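Local coordinates for protein thioredoxin reductase (PDB 6GNA) that probably reduces thioredoxin with electrons taken from ferredoxin rather than a pyridine nucleotide, passing them through its bound FAD and a redox-active disulfide, at residues A[142-156]-A[211-223]. Residues are numbered along the deposited sequence; the frame is centred on the assembly and turned at random.
Sequences YKGKIVTIVGYNKEA and ELETDGVFVLKDS. With FAD (flavin-adenine dinucleotide), chain B.
Lys221 is laid across one face of the Tyr152 ring. CB starts off away from the neighbouring strand, but CG already sits 3.5 Å from Tyr152 CD1. The chain is extended beyond CG, and CD is the link that brings CE over the middle of the ring, 3.6 Å from the centroid and 13° off the normal, a CH-pi contact. NZ follows over the same face at 4.7 Å from the centroid, close enough for a cation-pi interaction; it also donates to Thr117 and to a water that is hydrogen-bonded to Tyr152 OH. Leu220 O, which accepts from Tyr152 N, also lies in the plane of this ring at its edge. Tyr152 and Lys221 follow directly on strands 146-151 and 216-220, which run parallel, axes 4.7 Å apart, in a five-stranded sheet that probably corresponds to that of the NADPH-binding domain in classical thioredoxin reductases, although this family is pyridine nucleotide-independent. Where the strands begin, Ile146 O accepts from both Asp215 N and Gly216 N, and Asp215 returns a bond through the anti lone pair of OD2 to Ile146 N at 2.9 Å. Close by, Thr148 OG1 donates to Thr214 OG1, which in turn donates to Gly216 O; Thr148 N reaches that carbonyl from the opposite face. Phe218 points its edge at the face of Tyr142, planes at 83°, with CZ 3.4 Å from Tyr142 CE2, and Val147 CG1 lies in the plane of the phenyl ring at its edge. At the far end the chi1 of Asn153 (59°) sets OD1 to cap Ala156 N, while ND2 donates in the amide plane to Asp222 OD1 at 3.0 Å. The other oxygen of Asp222, OD2, accepts a weak bond from FAD O2B, a ribose hydroxyl.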
ATOM      1  N   TYR A 142       2.284 -32.244 -28.575  1.00 31.48           N
ATOM      2  CA  TYR A 142       2.490 -33.533 -27.924  1.00 30.93           C
ATOM      3  C   TYR A 142       1.500 -34.586 -28.411  1.00 31.13           C
ATOM      4  O   TYR A 142       1.328 -35.626 -27.768  1.00 30.57           O
ATOM      5  CB  TYR A 142       2.471 -33.368 -26.399  1.00 29.70           C
ATOM      6  CG  TYR A 142       3.655 -32.546 -25.966  1.00 29.68           C
ATOM      7  CD1 TYR A 142       4.892 -33.136 -25.751  1.00 35.12           C
ATOM      8  CD2 TYR A 142       3.558 -31.164 -25.845  1.00 29.69           C
ATOM      9  CE1 TYR A 142       5.996 -32.373 -25.391  1.00 35.11           C
ATOM     10  CE2 TYR A 142       4.654 -30.398 -25.493  1.00 33.24           C
ATOM     11  CZ  TYR A 142       5.870 -31.007 -25.265  1.00 34.75           C
ATOM     12  OH  TYR A 142       6.971 -30.249 -24.911  1.00 38.64           O
ATOM     13  N   LYS A 143       0.881 -34.360 -29.563  1.00 32.03           N
ATOM     14  CA  LYS A 143       0.021 -35.376 -30.142  1.00 32.44           C
ATOM     15  C   LYS A 143       0.848 -36.624 -30.414  1.00 36.16           C
ATOM     16  O   LYS A 143       1.910 -36.553 -31.039  1.00 33.96           O
ATOM     17  CB  LYS A 143      -0.591 -34.852 -31.441  1.00 33.57           C
ATOM     18  CG  LYS A 143      -1.589 -35.802 -32.070  1.00 35.41           C
ATOM     19  CD  LYS A 143      -2.153 -35.247 -33.379  1.00 43.15           C
ATOM     20  CE  LYS A 143      -2.977 -36.298 -34.116  1.00 47.33           C
ATOM     21  NZ  LYS A 143      -3.605 -35.774 -35.364  1.00 56.77           N
ATOM     22  N   GLY A 144       0.370 -37.766 -29.921  1.00 33.76           N
ATOM     23  CA  GLY A 144       1.082 -39.021 -30.080  1.00 32.87           C
ATOM     24  C   GLY A 144       2.381 -39.126 -29.312  1.00 32.40           C
ATOM     25  O   GLY A 144       3.178 -40.028 -29.598  1.00 35.13           O
ATOM     26  N   LYS A 145       2.624 -38.232 -28.356  1.00 33.22           N
ATOM     27  CA  LYS A 145       3.814 -38.259 -27.517  1.00 35.39           C
ATOM     28  C   LYS A 145       3.423 -38.511 -26.062  1.00 34.57           C
ATOM     29  O   LYS A 145       2.244 -38.548 -25.702  1.00 32.73           O
ATOM     30  CB  LYS A 145       4.614 -36.953 -27.668  1.00 31.82           C
ATOM     31  CG  LYS A 145       5.115 -36.700 -29.103  1.00 36.81           C
ATOM     32  CD  LYS A 145       6.118 -35.554 -29.180  1.00 70.36           C
ATOM     33  CE  LYS A 145       6.736 -35.437 -30.573  1.00 59.13           C
ATOM     34  NZ  LYS A 145       7.593 -34.226 -30.704  1.00 71.00           N
ATOM     35  N   ILE A 146       4.435 -38.704 -25.219  1.00 29.83           N
ATOM     36  CA  ILE A 146       4.232 -38.970 -23.800  1.00 28.29           C
ATOM     37  C   ILE A 146       4.310 -37.651 -23.045  1.00 27.69           C
ATOM     38  O   ILE A 146       5.262 -36.881 -23.225  1.00 28.04           O
ATOM     39  CB  ILE A 146       5.286 -39.955 -23.272  1.00 28.29           C
ATOM     40  CG1 ILE A 146       5.234 -41.273 -24.060  1.00 30.13           C
ATOM     41  CG2 ILE A 146       5.090 -40.199 -21.779  1.00 28.58           C
ATOM     42  CD1 ILE A 146       6.408 -42.178 -23.790  1.00 39.41           C
ATOM     43  N   VAL A 147       3.330 -37.399 -22.185  1.00 26.90           N
ATOM     44  CA  VAL A 147       3.253 -36.152 -21.429  0.75 26.32           C
ATOM     45  C   VAL A 147       3.112 -36.463 -19.945  1.00 27.28           C
ATOM     46  O   VAL A 147       2.288 -37.303 -19.552  1.00 26.76           O
ATOM     47  CB  VAL A 147       2.083 -35.270 -21.903  0.75 27.78           C
ATOM     48  CG1 VAL A 147       1.940 -34.032 -21.021  0.75 37.85           C
ATOM     49  CG2 VAL A 147       2.291 -34.866 -23.354  0.75 27.38           C
ATOM     50  N   THR A 148       3.895 -35.770 -19.125  1.00 25.13           N
ATOM     51  CA  THR A 148       3.811 -35.845 -17.677  1.00 24.35           C
ATOM     52  C   THR A 148       3.389 -34.480 -17.157  1.00 24.06           C
ATOM     53  O   THR A 148       4.006 -33.459 -17.493  1.00 24.66           O
ATOM     54  CB  THR A 148       5.156 -36.252 -17.083  1.00 24.72           C
ATOM     55  OG1 THR A 148       5.498 -37.554 -17.565  1.00 25.35           O
ATOM     56  CG2 THR A 148       5.072 -36.321 -15.575  1.00 24.33           C
ATOM     57  N   ILE A 149       2.341 -34.461 -16.353  1.00 23.44           N
ATOM     58  CA  ILE A 149       1.867 -33.238 -15.714  1.00 23.17           C
ATOM     59  C   ILE A 149       2.143 -33.336 -14.226  1.00 22.63           C
ATOM     60  O   ILE A 149       1.672 -34.268 -13.559  1.00 23.05           O
ATOM     61  CB  ILE A 149       0.376 -33.004 -15.974  1.00 23.02           C
ATOM     62  CG1 ILE A 149       0.184 -32.642 -17.445  1.00 27.12           C
ATOM     63  CG2 ILE A 149      -0.172 -31.905 -15.066  1.00 24.58           C
ATOM     64  CD1 ILE A 149      -1.241 -32.679 -17.870  1.00 33.35           C
ATOM     65  N   VAL A 150       2.880 -32.357 -13.713  1.00 22.74           N
ATOM     66  CA  VAL A 150       3.114 -32.187 -12.284  1.00 22.36           C
ATOM     67  C   VAL A 150       2.113 -31.125 -11.838  1.00 22.17           C
ATOM     68  O   VAL A 150       2.253 -29.940 -12.146  1.00 23.49           O
ATOM     69  CB  VAL A 150       4.567 -31.810 -11.993  1.00 26.70           C
ATOM     70  CG1 VAL A 150       4.809 -31.782 -10.507  1.00 27.64           C
ATOM     71  CG2 VAL A 150       5.508 -32.806 -12.652  1.00 24.80           C
ATOM     72  N   GLY A 151       1.063 -31.568 -11.150  1.00 22.02           N
ATOM     73  CA  GLY A 151      -0.099 -30.734 -10.876  1.00 21.55           C
ATOM     74  C   GLY A 151      -0.098 -30.225  -9.445  1.00 23.40           C
ATOM     75  O   GLY A 151      -0.059 -31.008  -8.499  1.00 22.94           O
ATOM     76  N   TYR A 152      -0.190 -28.907  -9.303  1.00 21.60           N
ATOM     77  CA  TYR A 152      -0.206 -28.261  -7.995  1.00 23.28           C
ATOM     78  C   TYR A 152      -1.577 -27.712  -7.632  1.00 21.87           C
ATOM     79  O   TYR A 152      -1.744 -27.171  -6.533  1.00 25.31           O
ATOM     80  CB  TYR A 152       0.843 -27.137  -7.947  1.00 23.46           C
ATOM     81  CG  TYR A 152       2.288 -27.620  -8.076  1.00 25.74           C
ATOM     82  CD1 TYR A 152       2.825 -27.969  -9.313  1.00 24.54           C
ATOM     83  CD2 TYR A 152       3.119 -27.713  -6.956  1.00 32.62           C
ATOM     84  CE1 TYR A 152       4.134 -28.417  -9.436  1.00 30.58           C
ATOM     85  CE2 TYR A 152       4.436 -28.164  -7.072  1.00 41.83           C
ATOM     86  CZ  TYR A 152       4.931 -28.519  -8.316  1.00 33.36           C
ATOM     87  OH  TYR A 152       6.234 -28.957  -8.465  1.00 38.43           O
ATOM     88  N   ASN A 153      -2.586 -27.890  -8.485  1.00 21.44           N
ATOM     89  CA  ASN A 153      -3.924 -27.394  -8.206  1.00 21.36           C
ATOM     90  C   ASN A 153      -4.915 -28.264  -8.975  1.00 23.52           C
ATOM     91  O   ASN A 153      -4.529 -29.146  -9.746  1.00 22.08           O
ATOM     92  CB  ASN A 153      -4.055 -25.908  -8.549  1.00 21.96           C
ATOM     93  CG  ASN A 153      -3.752 -25.610  -9.992  1.00 22.21           C
ATOM     94  OD1 ASN A 153      -3.864 -26.467 -10.874  1.00 22.12           O
ATOM     95  ND2 ASN A 153      -3.358 -24.372 -10.244  1.00 22.70           N
ATOM     96  N   LYS A 154      -6.208 -27.991  -8.778  1.00 23.92           N
ATOM     97  CA  LYS A 154      -7.245 -28.819  -9.388  1.00 22.35           C
ATOM     98  C   LYS A 154      -7.344 -28.618 -10.902  1.00 24.11           C
ATOM     99  O   LYS A 154      -7.658 -29.564 -11.634  1.00 23.13           O
ATOM    100  CB  LYS A 154      -8.608 -28.555  -8.742  1.00 26.27           C
ATOM    101  CG  LYS A 154      -8.713 -28.933  -7.258  1.00 26.19           C
ATOM    102  CD  LYS A 154      -8.568 -30.418  -6.993  1.00 25.72           C
ATOM    103  CE  LYS A 154      -9.711 -31.235  -7.534  1.00 24.47           C
ATOM    104  NZ  LYS A 154      -9.508 -32.668  -7.203  1.00 25.28           N
ATOM    105  N   GLU A 155      -7.124 -27.391 -11.383  1.00 21.88           N
ATOM    106  CA  GLU A 155      -7.174 -27.143 -12.827  1.00 22.34           C
ATOM    107  C   GLU A 155      -6.218 -28.048 -13.589  1.00 22.35           C
ATOM    108  O   GLU A 155      -6.496 -28.417 -14.737  1.00 22.67           O
ATOM    109  CB  GLU A 155      -6.870 -25.672 -13.111  1.00 22.82           C
ATOM    110  CG  GLU A 155      -7.258 -25.222 -14.539  1.00 23.42           C
ATOM    111  CD  GLU A 155      -6.205 -25.494 -15.593  1.00 23.72           C
ATOM    112  OE1 GLU A 155      -5.010 -25.692 -15.249  1.00 23.56           O
ATOM    113  OE2 GLU A 155      -6.576 -25.484 -16.789  1.00 24.72           O
ATOM    114  N   ALA A 156      -5.107 -28.430 -12.962  1.00 22.09           N
ATOM    115  CA  ALA A 156      -4.133 -29.302 -13.610  1.00 22.16           C
ATOM    116  C   ALA A 156      -4.749 -30.642 -13.997  1.00 22.02           C
ATOM    117  O   ALA A 156      -4.355 -31.237 -15.006  1.00 22.32           O
ATOM    118  CB  ALA A 156      -2.929 -29.491 -12.679  1.00 21.92           C
ATOM    119  N   GLU A 211      11.290 -43.675 -12.541  1.00 33.81           N
ATOM    120  CA  GLU A 211      11.628 -42.769 -13.630  1.00 35.39           C
ATOM    121  C   GLU A 211      10.616 -42.951 -14.753  1.00 34.03           C
ATOM    122  O   GLU A 211      10.263 -44.082 -15.103  1.00 36.73           O
ATOM    123  CB  GLU A 211      13.038 -43.024 -14.163  1.00 40.34           C
ATOM    124  CG  GLU A 211      14.145 -42.712 -13.173  1.00 51.09           C
ATOM    125  CD  GLU A 211      15.530 -42.922 -13.763  1.00 79.21           C
ATOM    126  OE1 GLU A 211      15.630 -43.479 -14.879  1.00 49.39           O
ATOM    127  OE2 GLU A 211      16.519 -42.528 -13.109  1.00 66.60           O
ATOM    128  N   LEU A 212      10.135 -41.837 -15.299  1.00 31.83           N
ATOM    129  CA  LEU A 212       9.140 -41.842 -16.365  1.00 30.71           C
ATOM    130  C   LEU A 212       9.802 -41.368 -17.648  1.00 31.63           C
ATOM    131  O   LEU A 212      10.292 -40.237 -17.713  1.00 31.37           O
ATOM    132  CB  LEU A 212       7.981 -40.900 -16.036  1.00 29.16           C
ATOM    133  CG  LEU A 212       7.182 -41.176 -14.768  1.00 28.57           C
ATOM    134  CD1 LEU A 212       6.086 -40.130 -14.628  1.00 27.18           C
ATOM    135  CD2 LEU A 212       6.605 -42.578 -14.804  1.00 35.10           C
ATOM    136  N   GLU A 213       9.825 -42.233 -18.662  1.00 32.21           N
ATOM    137  CA  GLU A 213      10.143 -41.786 -20.010  1.00 32.84           C
ATOM    138  C   GLU A 213       9.036 -40.853 -20.467  1.00 31.60           C
ATOM    139  O   GLU A 213       7.858 -41.206 -20.401  1.00 30.83           O
ATOM    140  CB  GLU A 213      10.229 -42.982 -20.960  1.00 35.12           C
ATOM    141  CG  GLU A 213      11.567 -43.644 -20.991  1.00 40.24           C
ATOM    142  CD  GLU A 213      11.715 -44.554 -22.201  1.00 52.39           C
ATOM    143  OE1 GLU A 213      10.707 -45.172 -22.602  1.00 75.89           O
ATOM    144  OE2 GLU A 213      12.829 -44.635 -22.757  1.00103.07           O
ATOM    145  N   THR A 214       9.400 -39.645 -20.886  1.00 31.54           N
ATOM    146  CA  THR A 214       8.385 -38.655 -21.213  1.00 30.42           C
ATOM    147  C   THR A 214       8.970 -37.645 -22.193  1.00 31.14           C
ATOM    148  O   THR A 214      10.169 -37.354 -22.166  1.00 33.81           O
ATOM    149  CB  THR A 214       7.817 -37.990 -19.942  1.00 28.92           C
ATOM    150  OG1 THR A 214       6.641 -37.244 -20.268  1.00 27.89           O
ATOM    151  CG2 THR A 214       8.832 -37.050 -19.260  1.00 29.01           C
ATOM    152  N   ASP A 215       8.117 -37.157 -23.089  1.00 30.93           N
ATOM    153  CA  ASP A 215       8.531 -36.145 -24.053  1.00 32.88           C
ATOM    154  C   ASP A 215       8.263 -34.732 -23.555  1.00 31.45           C
ATOM    155  O   ASP A 215       9.001 -33.802 -23.906  1.00 36.17           O
ATOM    156  CB  ASP A 215       7.819 -36.370 -25.388  1.00 34.32           C
ATOM    157  CG  ASP A 215       8.112 -37.726 -25.975  1.00 34.21           C
ATOM    158  OD1 ASP A 215       9.293 -37.992 -26.303  1.00 40.25           O
ATOM    159  OD2 ASP A 215       7.168 -38.534 -26.103  1.00 37.05           O
ATOM    160  N   GLY A 216       7.232 -34.549 -22.745  1.00 29.04           N
ATOM    161  CA  GLY A 216       6.951 -33.255 -22.158  1.00 28.66           C
ATOM    162  C   GLY A 216       6.746 -33.385 -20.665  1.00 27.22           C
ATOM    163  O   GLY A 216       6.276 -34.406 -20.168  1.00 27.27           O
ATOM    164  N   VAL A 217       7.129 -32.333 -19.947  1.00 26.45           N
ATOM    165  CA  VAL A 217       6.811 -32.172 -18.536  1.00 25.40           C
ATOM    166  C   VAL A 217       6.172 -30.807 -18.380  1.00 25.47           C
ATOM    167  O   VAL A 217       6.805 -29.785 -18.686  1.00 27.54           O
ATOM    168  CB  VAL A 217       8.042 -32.290 -17.620  1.00 26.74           C
ATOM    169  CG1 VAL A 217       7.657 -31.973 -16.161  1.00 27.35           C
ATOM    170  CG2 VAL A 217       8.661 -33.686 -17.734  1.00 29.27           C
ATOM    171  N   PHE A 218       4.932 -30.782 -17.917  1.00 23.44           N
ATOM    172  CA  PHE A 218       4.241 -29.537 -17.624  1.00 23.66           C
ATOM    173  C   PHE A 218       4.112 -29.349 -16.124  1.00 23.64           C
ATOM    174  O   PHE A 218       3.580 -30.212 -15.414  1.00 24.63           O
ATOM    175  CB  PHE A 218       2.881 -29.472 -18.313  1.00 23.20           C
ATOM    176  CG  PHE A 218       2.992 -29.406 -19.804  1.00 26.71           C
ATOM    177  CD1 PHE A 218       3.274 -28.206 -20.430  1.00 28.80           C
ATOM    178  CD2 PHE A 218       2.856 -30.547 -20.579  1.00 30.19           C
ATOM    179  CE1 PHE A 218       3.404 -28.137 -21.814  1.00 29.53           C
ATOM    180  CE2 PHE A 218       2.989 -30.490 -21.967  1.00 30.00           C
ATOM    181  CZ  PHE A 218       3.265 -29.283 -22.584  1.00 31.22           C
ATOM    182  N   VAL A 219       4.561 -28.190 -15.653  1.00 22.78           N
ATOM    183  CA  VAL A 219       4.534 -27.827 -14.249  1.00 23.26           C
ATOM    184  C   VAL A 219       3.380 -26.844 -14.095  1.00 22.32           C
ATOM    185  O   VAL A 219       3.467 -25.707 -14.574  1.00 24.51           O
ATOM    186  CB  VAL A 219       5.885 -27.211 -13.859  1.00 25.81           C
ATOM    187  CG1 VAL A 219       5.827 -26.596 -12.487  1.00 28.62           C
ATOM    188  CG2 VAL A 219       6.984 -28.275 -13.959  1.00 25.31           C
ATOM    189  N   LEU A 220       2.279 -27.285 -13.476  1.00 21.24           N
ATOM    190  CA  LEU A 220       1.013 -26.541 -13.489  1.00 23.47           C
ATOM    191  C   LEU A 220       0.662 -26.046 -12.091  1.00 22.38           C
ATOM    192  O   LEU A 220       0.154 -26.798 -11.251  1.00 21.62           O
ATOM    193  CB  LEU A 220      -0.117 -27.369 -14.083  1.00 20.73           C
ATOM    194  CG  LEU A 220       0.094 -27.852 -15.524  1.00 20.91           C
ATOM    195  CD1 LEU A 220      -1.212 -28.480 -16.003  1.00 24.21           C
ATOM    196  CD2 LEU A 220       0.548 -26.714 -16.446  1.00 22.25           C
ATOM    197  N   LYS A 221       0.861 -24.758 -11.889  1.00 24.59           N
ATOM    198  CA  LYS A 221       0.600 -24.081 -10.635  1.00 23.61           C
ATOM    199  C   LYS A 221      -0.529 -23.072 -10.877  1.00 23.04           C
ATOM    200  O   LYS A 221      -1.110 -23.005 -11.964  1.00 25.10           O
ATOM    201  CB  LYS A 221       1.907 -23.454 -10.127  1.00 24.12           C
ATOM    202  CG  LYS A 221       2.976 -24.500  -9.804  1.00 27.39           C
ATOM    203  CD  LYS A 221       4.302 -23.916  -9.302  1.00 26.13           C
ATOM    204  CE  LYS A 221       5.357 -25.007  -9.153  1.00 31.58           C
ATOM    205  NZ  LYS A 221       6.682 -24.550  -8.629  1.00 39.96           N
ATOM    206  N   ASP A 222      -0.839 -22.261  -9.862  1.00 21.04           N
ATOM    207  CA  ASP A 222      -1.940 -21.312 -10.021  1.00 21.84           C
ATOM    208  C   ASP A 222      -1.654 -20.317 -11.137  1.00 21.97           C
ATOM    209  O   ASP A 222      -2.579 -19.824 -11.791  1.00 24.98           O
ATOM    210  CB  ASP A 222      -2.181 -20.553  -8.722  1.00 21.82           C
ATOM    211  CG  ASP A 222      -2.899 -21.381  -7.669  1.00 23.90           C
ATOM    212  OD1 ASP A 222      -3.283 -22.552  -7.919  1.00 23.69           O
ATOM    213  OD2 ASP A 222      -3.133 -20.821  -6.567  1.00 25.64           O
ATOM    214  N   SER A 223      -0.384 -20.077 -11.391  1.00 21.87           N
ATOM    215  CA  SER A 223      -0.013 -19.200 -12.469  1.00 24.29           C
ATOM    216  C   SER A 223       1.379 -19.529 -12.950  1.00 22.81           C
ATOM    217  O   SER A 223       2.230 -19.940 -12.175  1.00 27.19           O
ATOM    218  CB  SER A 223      -0.050 -17.740 -11.997  1.00 22.44           C
ATOM    219  OG  SER A 223       0.355 -16.850 -13.019  1.00 27.83           O
TER
HETATM  220  PA  FAD B 300      -2.745 -14.150  -3.137  1.00 17.29           P
HETATM  221  O1A FAD B 300      -3.340 -13.991  -1.761  1.00 18.32           O
HETATM  222  O2A FAD B 300      -1.824 -15.314  -3.413  1.00 19.55           O
HETATM  223  O5B FAD B 300      -3.940 -14.192  -4.211  1.00 16.60           O
HETATM  224  C5B FAD B 300      -3.725 -14.752  -5.500  1.00 20.64           C
HETATM  225  C4B FAD B 300      -5.028 -15.314  -6.046  1.00 20.26           C
HETATM  226  O4B FAD B 300      -5.071 -15.138  -7.463  1.00 21.29           O
HETATM  227  C3B FAD B 300      -5.140 -16.804  -5.770  1.00 22.93           C
HETATM  228  O3B FAD B 300      -6.463 -17.138  -5.346  1.00 25.88           O
HETATM  229  C2B FAD B 300      -4.831 -17.457  -7.098  1.00 22.58           C
HETATM  230  O2B FAD B 300      -5.549 -18.680  -7.282  1.00 26.21           O
HETATM  231  C1B FAD B 300      -5.244 -16.401  -8.107  1.00 20.83           C
HETATM  232  N9A FAD B 300      -4.412 -16.484  -9.326  1.00 19.11           N
HETATM  233  C8A FAD B 300      -3.069 -16.408  -9.384  1.00 20.38           C
HETATM  234  N7A FAD B 300      -2.642 -16.525 -10.666  1.00 20.78           N
HETATM  235  C5A FAD B 300      -3.726 -16.681 -11.446  1.00 19.12           C
HETATM  236  C6A FAD B 300      -3.990 -16.859 -12.889  1.00 19.69           C
HETATM  237  N6A FAD B 300      -2.977 -16.896 -13.785  1.00 19.84           N
HETATM  238  N1A FAD B 300      -5.276 -16.984 -13.279  1.00 19.14           N
HETATM  239  C2A FAD B 300      -6.301 -16.950 -12.407  1.00 21.41           C
HETATM  240  N3A FAD B 300      -6.128 -16.790 -11.084  1.00 21.65           N
HETATM  241  C4A FAD B 300      -4.890 -16.654 -10.556  1.00 19.14           C
HETATM  242  N1  FAD B 300      -0.034 -11.561   5.732  1.00 20.20           N
HETATM  243  C2  FAD B 300      -0.293 -10.657   6.710  1.00 20.32           C
HETATM  244  O2  FAD B 300      -0.202  -9.441   6.439  1.00 20.67           O
HETATM  245  N3  FAD B 300      -0.642 -11.008   7.960  1.00 20.30           N
HETATM  246  C4  FAD B 300      -0.761 -12.290   8.326  1.00 21.67           C
HETATM  247  O4  FAD B 300      -1.087 -12.593   9.493  1.00 23.78           O
HETATM  248  C4X FAD B 300      -0.495 -13.344   7.318  1.00 21.38           C
HETATM  249  N5  FAD B 300      -0.596 -14.657   7.614  1.00 23.64           N
HETATM  250  C5X FAD B 300      -0.349 -15.598   6.676  1.00 24.23           C
HETATM  251  C6  FAD B 300      -0.459 -16.943   7.007  1.00 25.34           C
HETATM  252  C7  FAD B 300      -0.209 -17.919   6.051  1.00 26.72           C
HETATM  253  C7M FAD B 300      -0.327 -19.376   6.411  1.00 27.33           C
HETATM  254  C8  FAD B 300       0.178 -17.526   4.671  1.00 24.31           C
HETATM  255  C8M FAD B 300       0.451 -18.581   3.633  1.00 25.33           C
HETATM  256  C9  FAD B 300       0.288 -16.183   4.338  1.00 22.01           C
HETATM  257  C9A FAD B 300       0.038 -15.204   5.291  1.00 22.61           C
HETATM  258  N10 FAD B 300       0.160 -13.839   4.963  1.00 20.78           N
HETATM  259  C10 FAD B 300      -0.124 -12.888   5.960  1.00 20.81           C
HETATM  260  C1' FAD B 300       0.527 -13.418   3.608  1.00 19.03           C
HETATM  261  C2' FAD B 300      -0.702 -12.912   2.873  1.00 19.72           C
HETATM  262  O2' FAD B 300      -1.637 -13.989   2.763  1.00 20.28           O
HETATM  263  C3' FAD B 300      -0.333 -12.414   1.482  1.00 19.08           C
HETATM  264  O3' FAD B 300       0.574 -11.314   1.586  1.00 19.12           O
HETATM  265  C4' FAD B 300      -1.572 -11.975   0.715  1.00 18.44           C
HETATM  266  O4' FAD B 300      -2.481 -13.076   0.604  1.00 19.23           O
HETATM  267  C5' FAD B 300      -1.197 -11.462  -0.669  1.00 16.32           C
HETATM  268  O5' FAD B 300      -2.367 -11.458  -1.476  1.00 16.51           O
HETATM  269  P   FAD B 300      -2.296 -11.311  -3.072  1.00 17.06           P
HETATM  270  O1P FAD B 300      -3.673 -10.946  -3.568  1.00 18.12           O
HETATM  271  O2P FAD B 300      -1.113 -10.471  -3.480  1.00 17.62           O
HETATM  272  O3P FAD B 300      -1.943 -12.812  -3.548  1.00 17.33           O
HETATM  273  O   HOH W   1       7.924 -26.763  -9.775  1.00 40.96           O